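Side-chain contacts in leucine aminopeptidase 2 (Saccharomyces cerevisiae, PDB 2XQ0), which cleaves di- and tripeptides as a zinc-dependent aminopeptidase of the M1 family and, in vitro, slowly hydrolyses epoxides such as leukotriene A4: residues R344-S347 / A348-W352; A469-D472 / N473-L477; A478-W481 / V482-Q486; S496-N499 / A500-K504; F561-F564 / K565-F569. One frame throughout, in Å; residues are numbered along the deposited sequence.

Interaction 1: R344-S347 / A348-W352; sequences RHFS and ALIGW
Phe346 and Ile350 meet one turn apart on helix 341-360, an i to i+4 aliphatic-on-aromatic pairing in the catalytic M1 domain, yet most of the contact between 344-347 and 348-352 is main-chain hydrogen bonding. Every carbonyl of the first segment is taken by an N-H four residues on. Ala348 N donates to Arg344 O at 3.1 Å, and Leu349 N to His345 O at 2.9 Å. Ile350 N reaches Phe346 O at 3.1 Å, and the last of the four, Gly351 N to Ser347 O, spans 3.0 Å and is nearly straight at 163°. The Leu349 bond is the most bent of them, 141°, and the same N-H also makes a weak bond to Phe346 O at 3.1 Å. Phe346 O therefore receives one good donor and one poor one.

With CG anti to the backbone N (chi1 179°), the Phe346 ring turns one face to the Ile350 branch. Ile350 CG1 sits over that face, 4.3 Å from the ring centroid of Phe346, a CH-pi contact displaced toward the rim, while Ile350 CD1 rests 3.9 Å from Phe346 CZ.

The polar ends find their partners in other parts of the fold. Arg344 forms salt bridges with Glu341 and Glu401, Ser347 OG is hydrogen-bonded to Arg332 NE, and His345 ND1 accepts from Ile467 N. The side chain of Ser347 is about 9 Å from the bound bestatin. Helix 508-519 covers Phe346 and Ile350, helix 321-339 lies against Arg344 and Ser347, and helix 388-403 packs on Arg344 and Ala348.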
# COMPACT_ATOMS: atom_id res chain seq x y z
N ARG A 344 -15.67 9.12 9.48
CA ARG A 344 -14.22 9.25 9.66
C ARG A 344 -13.79 8.51 10.92
O ARG A 344 -12.79 7.78 10.94
CB ARG A 344 -13.79 10.72 9.74
CG ARG A 344 -12.33 10.88 10.23
CD ARG A 344 -11.74 12.23 9.88
NE ARG A 344 -12.09 13.27 10.84
CZ ARG A 344 -11.20 14.05 11.44
NH1 ARG A 344 -9.91 13.90 11.17
NH2 ARG A 344 -11.58 14.98 12.31
N HIS A 345 -14.53 8.73 12.00
CA HIS A 345 -14.20 8.13 13.28
C HIS A 345 -14.35 6.62 13.27
O HIS A 345 -13.57 5.90 13.89
CB HIS A 345 -15.05 8.76 14.39
CG HIS A 345 -14.61 10.13 14.77
ND1 HIS A 345 -14.22 10.45 16.06
CD2 HIS A 345 -14.44 11.25 14.04
CE1 HIS A 345 -13.86 11.72 16.10
NE2 HIS A 345 -13.97 12.23 14.89
N PHE A 346 -15.37 6.11 12.58
CA PHE A 346 -15.53 4.66 12.44
C PHE A 346 -14.29 4.07 11.77
O PHE A 346 -13.75 3.05 12.17
CB PHE A 346 -16.79 4.33 11.62
CG PHE A 346 -17.00 2.85 11.42
CD1 PHE A 346 -17.44 2.05 12.47
CD2 PHE A 346 -16.75 2.26 10.20
CE1 PHE A 346 -17.62 0.69 12.28
CE2 PHE A 346 -16.95 0.91 10.01
CZ PHE A 346 -17.38 0.12 11.05
N SER A 347 -13.83 4.73 10.72
CA SER A 347 -12.64 4.23 10.02
C SER A 347 -11.42 4.21 10.98
O SER A 347 -10.63 3.26 10.97
CB SER A 347 -12.39 5.09 8.76
OG SER A 347 -11.14 4.81 8.17
N ALA A 348 -11.30 5.22 11.84
CA ALA A 348 -10.18 5.31 12.78
C ALA A 348 -10.26 4.21 13.82
O ALA A 348 -9.25 3.73 14.31
CB ALA A 348 -10.16 6.67 13.48
N LEU A 349 -11.49 3.83 14.16
CA LEU A 349 -11.73 2.80 15.16
C LEU A 349 -11.32 1.45 14.65
O LEU A 349 -10.78 0.64 15.39
CB LEU A 349 -13.22 2.71 15.51
CG LEU A 349 -13.84 3.72 16.48
CD1 LEU A 349 -15.36 3.55 16.45
CD2 LEU A 349 -13.29 3.53 17.88
N ILE A 350 -11.62 1.18 13.38
CA ILE A 350 -11.17 -0.06 12.78
C ILE A 350 -9.64 -0.05 12.71
O ILE A 350 -9.00 -1.04 13.02
CB ILE A 350 -11.74 -0.30 11.37
CG1 ILE A 350 -13.27 -0.22 11.35
CG2 ILE A 350 -11.24 -1.63 10.81
CD1 ILE A 350 -13.95 -1.06 12.39
N GLY A 351 -9.06 1.09 12.32
CA GLY A 351 -7.61 1.26 12.27
C GLY A 351 -6.94 1.05 13.62
O GLY A 351 -5.84 0.49 13.70
N TRP A 352 -7.60 1.48 14.68
CA TRP A 352 -7.08 1.28 16.03
C TRP A 352 -6.94 -0.21 16.34
O TRP A 352 -5.92 -0.64 16.88
CB TRP A 352 -7.96 1.97 17.09
CG TRP A 352 -7.42 1.83 18.49
CD1 TRP A 352 -7.80 0.91 19.43
CD2 TRP A 352 -6.40 2.63 19.09
NE1 TRP A 352 -7.08 1.12 20.59
CE2 TRP A 352 -6.21 2.15 20.39
CE3 TRP A 352 -5.63 3.72 18.64
CZ2 TRP A 352 -5.28 2.72 21.26
CZ3 TRP A 352 -4.70 4.27 19.50
CH2 TRP A 352 -4.54 3.77 20.80

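Interaction 2: A469-D472 / N473-L477; sequences ALAD and NVYQL
Ala471 and Tyr475 form the tight side of this contact, an i to i+4 pairing in the N-terminal part of helix 469-484. Tyr475 N donates to Ala471 O at 2.8 Å in an almost straight bond (173°), and the ring leans back along Ala471. Tyr475 CG is anti to the carbonyl carbon (chi1 -70°), which brings Tyr475 CE2 to 3.6 Å from Ala471 CB. The Ala471 carbonyl oxygen is thus gripped by the N-H and crowded by the ring, Tyr475 CD2 lying 3.2 Å from Ala471 O. Beyond it the ring stacks with His523. Cut back to an alanine, this tyrosine would probably leave Ala471 CB less covered and His523 without its stacking partner.

The solvent side is looser. Gln476 N keeps the regular bond to Asp472 O, 2.9 Å, but its side chain runs out extended, brushing Asp472 mainly through its CG. Asp472 itself turns its carboxylate back to Thr468, where OD1 is hydrogen-bonded to OG1.

Asn473 lies between these two extremes, its amide folded back over residues 469-472 by a chi1 of 32°, with CG wedged between backbone N and carbonyl carbon. Its OD1 faces another acceptor, the carbonyl oxygen of Leu470, with no bond between them; that oxygen is hydrogen-bonded to Gln510 NE2. What Asn473 OD1 does take is a weak, bent bond from Val474 N at 2.9 Å.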
# COMPACT_ATOMS: atom_id res chain seq x y z
N ALA A 469 -20.51 6.01 17.35
CA ALA A 469 -21.88 5.86 16.86
C ALA A 469 -22.09 4.71 15.85
O ALA A 469 -22.97 3.88 16.05
CB ALA A 469 -22.38 7.16 16.27
N LEU A 470 -21.30 4.65 14.79
CA LEU A 470 -21.55 3.66 13.73
C LEU A 470 -21.04 2.25 14.05
O LEU A 470 -21.18 1.34 13.23
CB LEU A 470 -20.97 4.12 12.38
CG LEU A 470 -21.56 5.43 11.87
CD1 LEU A 470 -20.88 5.87 10.60
CD2 LEU A 470 -23.08 5.31 11.67
N ALA A 471 -20.46 2.08 15.23
CA ALA A 471 -19.97 0.77 15.68
C ALA A 471 -20.82 0.20 16.81
O ALA A 471 -20.78 -1.00 17.09
CB ALA A 471 -18.52 0.85 16.12
N ASP A 472 -21.59 1.06 17.47
CA ASP A 472 -22.35 0.67 18.65
C ASP A 472 -23.41 -0.40 18.36
O ASP A 472 -23.54 -1.37 19.08
CB ASP A 472 -23.00 1.90 19.28
CG ASP A 472 -22.00 2.82 19.93
OD1 ASP A 472 -20.94 2.32 20.39
OD2 ASP A 472 -22.26 4.04 20.00
N ASN A 473 -24.18 -0.17 17.31
CA ASN A 473 -25.13 -1.16 16.80
C ASN A 473 -24.45 -2.50 16.51
O ASN A 473 -24.98 -3.58 16.84
CB ASN A 473 -25.74 -0.60 15.52
CG ASN A 473 -24.74 0.28 14.75
OD1 ASN A 473 -23.79 -0.22 14.15
ND2 ASN A 473 -24.95 1.60 14.79
N VAL A 474 -23.26 -2.44 15.92
CA VAL A 474 -22.51 -3.63 15.57
C VAL A 474 -22.08 -4.38 16.81
O VAL A 474 -22.31 -5.58 16.94
CB VAL A 474 -21.25 -3.26 14.77
CG1 VAL A 474 -20.37 -4.48 14.55
CG2 VAL A 474 -21.67 -2.63 13.44
N TYR A 475 -21.46 -3.66 17.73
CA TYR A 475 -21.05 -4.24 19.00
C TYR A 475 -22.23 -4.85 19.76
O TYR A 475 -22.13 -5.95 20.29
CB TYR A 475 -20.34 -3.19 19.86
CG TYR A 475 -18.98 -2.79 19.32
CD1 TYR A 475 -18.12 -3.74 18.78
CD2 TYR A 475 -18.55 -1.47 19.35
CE1 TYR A 475 -16.87 -3.37 18.29
CE2 TYR A 475 -17.31 -1.10 18.87
CZ TYR A 475 -16.47 -2.05 18.34
OH TYR A 475 -15.23 -1.69 17.86
N GLN A 476 -23.35 -4.13 19.83
CA GLN A 476 -24.53 -4.68 20.49
C GLN A 476 -24.98 -6.02 19.93
O GLN A 476 -25.25 -6.95 20.68
CB GLN A 476 -25.68 -3.69 20.48
CG GLN A 476 -25.42 -2.46 21.32
CD GLN A 476 -26.53 -1.45 21.21
OE1 GLN A 476 -27.69 -1.80 21.00
NE2 GLN A 476 -26.19 -0.17 21.36
N LEU A 477 -25.05 -6.13 18.61
CA LEU A 477 -25.50 -7.37 17.99
C LEU A 477 -24.54 -8.51 18.26
O LEU A 477 -24.98 -9.60 18.63
CB LEU A 477 -25.69 -7.20 16.48
CG LEU A 477 -26.32 -8.40 15.76
CD1 LEU A 477 -27.75 -8.63 16.28
CD2 LEU A 477 -26.34 -8.17 14.26

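Interaction 3: A478-W481 / V482-Q486; sequences ADKW and VEMAQ
Residues 478-481 and 482-486 run through the last turns of helix 469-484 and into the residues after it, and their touching backbones keep the i to i+4 pattern. Val482 N donates to Ala478 O at 2.9 Å, Glu483 N to Asp479 O at 3.0 Å, and Met484 N to Lys480 O at 2.9 Å, the last a fairly straight bond of 165°. The fourth, Ala485 N to Trp481 O, is longer at 3.1 Å and more bent, 143°. Gln486 N then bonds three residues back, to Glu483 O.

The side chains add mainly aliphatic carbons resting against carbonyl oxygens. Val482 sends CG2 back beside its own N, 3.2 Å from Ala478 O. Met484 does the same with CG, which lies 3.2 Å from Lys480 O, and its chain then bends at the next two torsions. That same CG comes within 4.2 Å of Lys480 CG, a loose apolar touch. Lys480 is extended throughout, all four torsions near 180°, which carries its NZ off to the carbonyl oxygen of Glu497. Ala485 CB sits 3.4 Å from Trp481 O.

The large groups face neighbouring elements. Trp481 stacks with Phe498 and its NE1 is hydrogen-bonded to Tyr547 OH, while Asp479 OD1 accepts from the main-chain N of His523. Ala478 and Ala485 bring the helix against helices 508-519 and 537-546, and aromatic residues of adjoining loops fill out the packing, consistent with the all-helical C-terminal domain of leukotriene A4 hydrolase relatives.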
# COMPACT_ATOMS: atom_id res chain seq x y z
N ALA A 478 -23.24 -8.29 18.06
CA ALA A 478 -22.27 -9.35 18.32
C ALA A 478 -22.40 -9.85 19.76
O ALA A 478 -22.42 -11.05 20.01
CB ALA A 478 -20.84 -8.89 18.01
N ASP A 479 -22.49 -8.91 20.70
CA ASP A 479 -22.75 -9.28 22.09
C ASP A 479 -24.02 -10.14 22.21
O ASP A 479 -24.01 -11.20 22.84
CB ASP A 479 -22.85 -8.02 22.96
CG ASP A 479 -21.55 -7.22 22.98
OD1 ASP A 479 -20.51 -7.76 22.55
OD2 ASP A 479 -21.57 -6.05 23.43
N LYS A 480 -25.10 -9.69 21.59
CA LYS A 480 -26.38 -10.40 21.63
C LYS A 480 -26.27 -11.82 21.08
O LYS A 480 -26.82 -12.76 21.66
CB LYS A 480 -27.45 -9.61 20.87
CG LYS A 480 -28.86 -10.17 21.01
CD LYS A 480 -29.84 -9.45 20.06
CE LYS A 480 -31.24 -10.08 20.10
NZ LYS A 480 -32.17 -9.51 19.08
N TRP A 481 -25.58 -11.97 19.95
CA TRP A 481 -25.32 -13.29 19.38
C TRP A 481 -24.52 -14.17 20.32
O TRP A 481 -24.83 -15.34 20.48
CB TRP A 481 -24.62 -13.20 18.02
CG TRP A 481 -25.59 -13.20 16.89
CD1 TRP A 481 -26.07 -12.11 16.21
CD2 TRP A 481 -26.26 -14.34 16.35
NE1 TRP A 481 -26.98 -12.52 15.26
CE2 TRP A 481 -27.12 -13.88 15.33
CE3 TRP A 481 -26.22 -15.71 16.63
CZ2 TRP A 481 -27.91 -14.75 14.58
CZ3 TRP A 481 -27.00 -16.56 15.89
CH2 TRP A 481 -27.84 -16.08 14.88
N VAL A 482 -23.48 -13.60 20.93
CA VAL A 482 -22.66 -14.39 21.85
C VAL A 482 -23.50 -14.92 23.00
O VAL A 482 -23.34 -16.06 23.43
CB VAL A 482 -21.45 -13.58 22.38
CG1 VAL A 482 -20.73 -14.37 23.46
CG2 VAL A 482 -20.48 -13.27 21.24
N GLU A 483 -24.41 -14.08 23.49
CA GLU A 483 -25.25 -14.42 24.63
C GLU A 483 -26.29 -15.49 24.27
O GLU A 483 -26.43 -16.49 24.97
CB GLU A 483 -25.97 -13.16 25.14
CG GLU A 483 -26.31 -13.19 26.63
CD GLU A 483 -25.08 -13.05 27.52
OE1 GLU A 483 -23.95 -13.25 27.02
OE2 GLU A 483 -25.24 -12.73 28.72
N MET A 484 -27.01 -15.26 23.17
CA MET A 484 -28.10 -16.12 22.76
C MET A 484 -27.64 -17.51 22.32
O MET A 484 -28.41 -18.47 22.37
CB MET A 484 -28.91 -15.43 21.65
CG MET A 484 -29.64 -14.19 22.13
SD MET A 484 -30.73 -14.57 23.52
CE MET A 484 -30.68 -13.01 24.42
N ALA A 485 -26.39 -17.60 21.91
CA ALA A 485 -25.78 -18.87 21.50
C ALA A 485 -25.78 -19.86 22.66
O ALA A 485 -25.79 -21.08 22.45
CB ALA A 485 -24.36 -18.63 21.01
N GLN A 486 -25.78 -19.33 23.88
CA GLN A 486 -25.74 -20.15 25.09
C GLN A 486 -27.13 -20.36 25.67
O GLN A 486 -27.31 -21.07 26.66
CB GLN A 486 -24.84 -19.49 26.14
CG GLN A 486 -23.44 -19.11 25.63
CD GLN A 486 -22.85 -17.95 26.41
OE1 GLN A 486 -22.34 -16.99 25.82
NE2 GLN A 486 -22.94 -18.01 27.73

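Interaction 4: S496-N499 / A500-K504; sequences SEFN and AIDIK
Asn499 and Asp502 hold the corner that follows helix 491-497, and hydrogen bonding is the first kind of interaction in it. Asp502 N donates to Asn499 O at 2.7 Å in a nearly straight bond (174°), closing a beta turn through Ala500 and Ile501, both of helical phi/psi. A second bond runs the other way, from Asn499 N to the carboxylate oxygen OD1 of Asp502, but at 3.4 Å and 144° it is weak. The Asp502 carboxylate comes back toward Asn499 because its CG stands between backbone N and carbonyl carbon, chi1 44°. After the turn, the backbone bonds of Ile503 N and Lys504 N, to Ala500 O and Ile501 O, are all weak.

Packing is the second kind. Phe498, the first residue to leave helical geometry, presents its ring edge to Asp502: OD1 lies in the ring plane, 3.8 Å from Phe498 CD1, with the carboxylate turned steeply against the ring. An aromatic C-H edge facing a carboxylate oxygen is probably mildly favourable. Across the turn, Ile501 CD1 comes close to Asn499 CB, though the modelled geometry there is doubtful. Ile503 turns instead to helix 548-552 and Tyr547.

The chemistry is therefore uneven. One strong main-chain bond fixes the turn, whereas the carboxylate gives Asn499 N little and has its stronger partner outside, where OD2 is hydrogen-bonded to Tyr547 OH; the carboxylate of Asp502 thus probably serves more to join the corner to a neighbouring loop than to tighten the turn.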
# COMPACT_ATOMS: atom_id res chain seq x y z
N SER A 496 -36.73 -16.60 16.06
CA SER A 496 -37.60 -15.76 16.89
C SER A 496 -36.84 -14.58 17.49
O SER A 496 -37.42 -13.51 17.68
CB SER A 496 -38.26 -16.58 18.00
OG SER A 496 -39.16 -17.52 17.44
N GLU A 497 -35.56 -14.76 17.77
CA GLU A 497 -34.73 -13.67 18.30
C GLU A 497 -34.12 -12.81 17.20
O GLU A 497 -34.01 -11.58 17.33
CB GLU A 497 -33.60 -14.24 19.18
CG GLU A 497 -33.84 -14.10 20.68
CD GLU A 497 -33.78 -12.66 21.15
OE1 GLU A 497 -34.78 -11.93 20.99
OE2 GLU A 497 -32.74 -12.25 21.69
N PHE A 498 -33.71 -13.45 16.11
CA PHE A 498 -32.93 -12.78 15.09
C PHE A 498 -33.63 -12.79 13.74
O PHE A 498 -34.32 -13.73 13.41
CB PHE A 498 -31.57 -13.48 14.94
CG PHE A 498 -30.73 -13.47 16.19
CD1 PHE A 498 -30.04 -12.32 16.57
CD2 PHE A 498 -30.62 -14.61 16.98
CE1 PHE A 498 -29.26 -12.31 17.73
CE2 PHE A 498 -29.82 -14.60 18.14
CZ PHE A 498 -29.15 -13.46 18.51
N ASN A 499 -33.44 -11.74 12.95
CA ASN A 499 -33.73 -11.86 11.53
C ASN A 499 -33.00 -10.87 10.61
O ASN A 499 -32.37 -9.91 11.06
CB ASN A 499 -35.24 -11.90 11.25
CG ASN A 499 -35.63 -13.11 10.40
OD1 ASN A 499 -35.72 -14.23 10.90
ND2 ASN A 499 -35.84 -12.88 9.11
N ALA A 500 -33.08 -11.15 9.31
CA ALA A 500 -32.35 -10.39 8.31
C ALA A 500 -32.45 -8.90 8.58
O ALA A 500 -31.57 -8.12 8.21
CB ALA A 500 -32.89 -10.71 6.92
N ILE A 501 -33.53 -8.51 9.25
CA ILE A 501 -33.78 -7.11 9.55
C ILE A 501 -32.64 -6.44 10.33
O ILE A 501 -32.40 -5.24 10.18
CB ILE A 501 -35.08 -6.94 10.37
CG1 ILE A 501 -36.25 -7.65 9.68
CG2 ILE A 501 -35.38 -5.47 10.59
CD1 ILE A 501 -36.21 -9.17 9.79
N ASP A 502 -31.96 -7.20 11.19
CA ASP A 502 -31.04 -6.55 12.12
C ASP A 502 -29.73 -6.10 11.49
O ASP A 502 -29.02 -5.28 12.06
CB ASP A 502 -30.83 -7.35 13.43
CG ASP A 502 -30.64 -8.82 13.19
OD1 ASP A 502 -31.07 -9.64 14.05
OD2 ASP A 502 -30.05 -9.16 12.15
N ILE A 503 -29.43 -6.60 10.29
CA ILE A 503 -28.25 -6.13 9.58
C ILE A 503 -28.60 -5.38 8.29
O ILE A 503 -27.71 -4.95 7.56
CB ILE A 503 -27.26 -7.26 9.27
CG1 ILE A 503 -27.86 -8.23 8.25
CG2 ILE A 503 -26.87 -7.98 10.57
CD1 ILE A 503 -26.90 -9.34 7.84
N LYS A 504 -29.89 -5.22 8.04
CA LYS A 504 -30.37 -4.48 6.88
C LYS A 504 -29.69 -3.12 6.72
O LYS A 504 -29.51 -2.65 5.60
CB LYS A 504 -31.90 -4.29 6.95
CG LYS A 504 -32.44 -3.25 5.97
CD LYS A 504 -33.92 -2.96 6.21
CE LYS A 504 -34.81 -4.10 5.74
NZ LYS A 504 -36.26 -3.81 5.95

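Interaction 5: F561-F564 / K565-F569; sequences FKMF and KFQIF
Lys565 N starts the second segment with a bond of 2.9 Å to Phe561 O, and its extended chain passes the aromatic ring, Lys565 CD lying 4.3 Å from Phe561 CE2. The ammonium ends alongside its neighbour's, Lys565 NZ to Lys562 NZ 4.3 Å, and both make long, weak ion pairs with Glu516. Phe566 N gives Lys562 O a short, straight bond, 2.7 Å and 170°. Gln567 N bonds to Met563 O at 3.0 Å, and its side chain runs beside that of Met563, with Gln567 NE2 3.6 Å from Met563 CG. The amide stands nearly perpendicular (87°) to the ring of Phe564, with Gln567 OE1 3.6 Å from Phe564 CD1; this buried oxygen has no partner in the model. Met563 CE lies over the centre of that ring. With an alanine in place of the glutamine, a gap would probably be left beside Met563 CG and Phe564 CD1. Ile568 N completes the series on Phe564 O at 2.9 Å.

Helix 557-569 packs against four other helices: 508-519 near Lys562, 537-546 against Phe566 and Gln567, 576-582 on Phe561 and Phe564, and 589-600 along Lys565 and Ile568.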
# COMPACT_ATOMS: atom_id res chain seq x y z
N PHE A 561 -14.64 -12.84 2.98
CA PHE A 561 -13.50 -13.36 3.72
C PHE A 561 -13.86 -13.58 5.17
O PHE A 561 -13.55 -14.62 5.74
CB PHE A 561 -12.29 -12.44 3.65
CG PHE A 561 -11.19 -12.84 4.59
CD1 PHE A 561 -10.23 -13.75 4.19
CD2 PHE A 561 -11.13 -12.32 5.87
CE1 PHE A 561 -9.22 -14.14 5.06
CE2 PHE A 561 -10.12 -12.70 6.74
CZ PHE A 561 -9.16 -13.62 6.33
N LYS A 562 -14.49 -12.57 5.78
CA LYS A 562 -14.93 -12.65 7.16
C LYS A 562 -15.92 -13.80 7.36
O LYS A 562 -15.83 -14.53 8.34
CB LYS A 562 -15.58 -11.34 7.59
CG LYS A 562 -14.60 -10.19 7.67
CD LYS A 562 -13.56 -10.46 8.73
CE LYS A 562 -12.56 -9.33 8.79
NZ LYS A 562 -11.47 -9.63 9.74
N MET A 563 -16.85 -13.94 6.42
CA MET A 563 -17.80 -15.06 6.45
C MET A 563 -17.05 -16.37 6.52
O MET A 563 -17.37 -17.24 7.32
CB MET A 563 -18.70 -15.06 5.21
CG MET A 563 -19.48 -16.36 5.04
SD MET A 563 -20.18 -16.61 3.39
CE MET A 563 -18.70 -16.75 2.41
N PHE A 564 -16.05 -16.53 5.66
CA PHE A 564 -15.25 -17.74 5.70
C PHE A 564 -14.57 -17.92 7.06
O PHE A 564 -14.58 -19.01 7.63
CB PHE A 564 -14.23 -17.76 4.56
CG PHE A 564 -14.78 -18.28 3.27
CD1 PHE A 564 -15.29 -19.56 3.20
CD2 PHE A 564 -14.78 -17.50 2.13
CE1 PHE A 564 -15.79 -20.06 2.01
CE2 PHE A 564 -15.27 -17.99 0.94
CZ PHE A 564 -15.78 -19.27 0.87
N LYS A 565 -14.01 -16.83 7.58
CA LYS A 565 -13.31 -16.87 8.86
C LYS A 565 -14.26 -17.22 10.01
O LYS A 565 -13.93 -18.04 10.88
CB LYS A 565 -12.59 -15.55 9.12
CG LYS A 565 -11.75 -15.53 10.39
CD LYS A 565 -11.25 -14.13 10.67
CE LYS A 565 -10.31 -14.10 11.85
NZ LYS A 565 -9.91 -12.71 12.22
N PHE A 566 -15.44 -16.61 10.03
CA PHE A 566 -16.41 -17.00 11.05
C PHE A 566 -16.72 -18.48 10.93
O PHE A 566 -16.83 -19.18 11.94
CB PHE A 566 -17.71 -16.22 10.95
CG PHE A 566 -18.77 -16.72 11.89
CD1 PHE A 566 -18.69 -16.45 13.25
CD2 PHE A 566 -19.84 -17.47 11.42
CE1 PHE A 566 -19.68 -16.91 14.13
CE2 PHE A 566 -20.83 -17.93 12.29
CZ PHE A 566 -20.74 -17.65 13.65
N GLN A 567 -16.87 -18.95 9.69
CA GLN A 567 -17.16 -20.35 9.44
C GLN A 567 -16.06 -21.24 10.01
O GLN A 567 -16.35 -22.32 10.54
CB GLN A 567 -17.35 -20.60 7.94
CG GLN A 567 -18.72 -20.19 7.42
CD GLN A 567 -18.84 -20.34 5.91
OE1 GLN A 567 -17.92 -20.80 5.25
NE2 GLN A 567 -19.99 -19.95 5.37
N ILE A 568 -14.82 -20.78 9.91
CA ILE A 568 -13.68 -21.54 10.41
C ILE A 568 -13.63 -21.52 11.94
O ILE A 568 -13.46 -22.56 12.58
CB ILE A 568 -12.34 -21.01 9.85
CG1 ILE A 568 -12.30 -21.16 8.32
CG2 ILE A 568 -11.16 -21.72 10.49
CD1 ILE A 568 -12.61 -22.56 7.84
N PHE A 569 -13.78 -20.33 12.51
CA PHE A 569 -13.82 -20.16 13.96
C PHE A 569 -14.93 -21.01 14.59
O PHE A 569 -14.84 -21.42 15.75
CB PHE A 569 -14.00 -18.68 14.31
CG PHE A 569 -12.72 -17.97 14.63
CD1 PHE A 569 -11.84 -17.60 13.62
CD2 PHE A 569 -12.38 -17.67 15.95
CE1 PHE A 569 -10.65 -16.94 13.91
CE2 PHE A 569 -11.19 -17.02 16.25
CZ PHE A 569 -10.33 -16.66 15.23

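In the fold
Interactions 1 and 5 are the buried ones, in the catalytic M1 region and the C-terminal helical region respectively, and differ in their aromatic contacts: a CH-pi contact in the first, a ring beside a glutamine amide in the second. The other three are partly buried, interaction 2 having the most exposed residues. Interactions 2 and 3 share helix 469-484. Ala471 CB lies 3.9 Å from Phe346 CE1 of interaction 1, consistent with that helix packing against the catalytic region. Interaction 4 differs in kind, a turn closed by one main-chain bond, with a carboxylate adding a weak one; it touches interactions 2 and 3, Leu477 CD2 being 3.7 Å from Ile503 CG2. Interaction 5 touches none of the others.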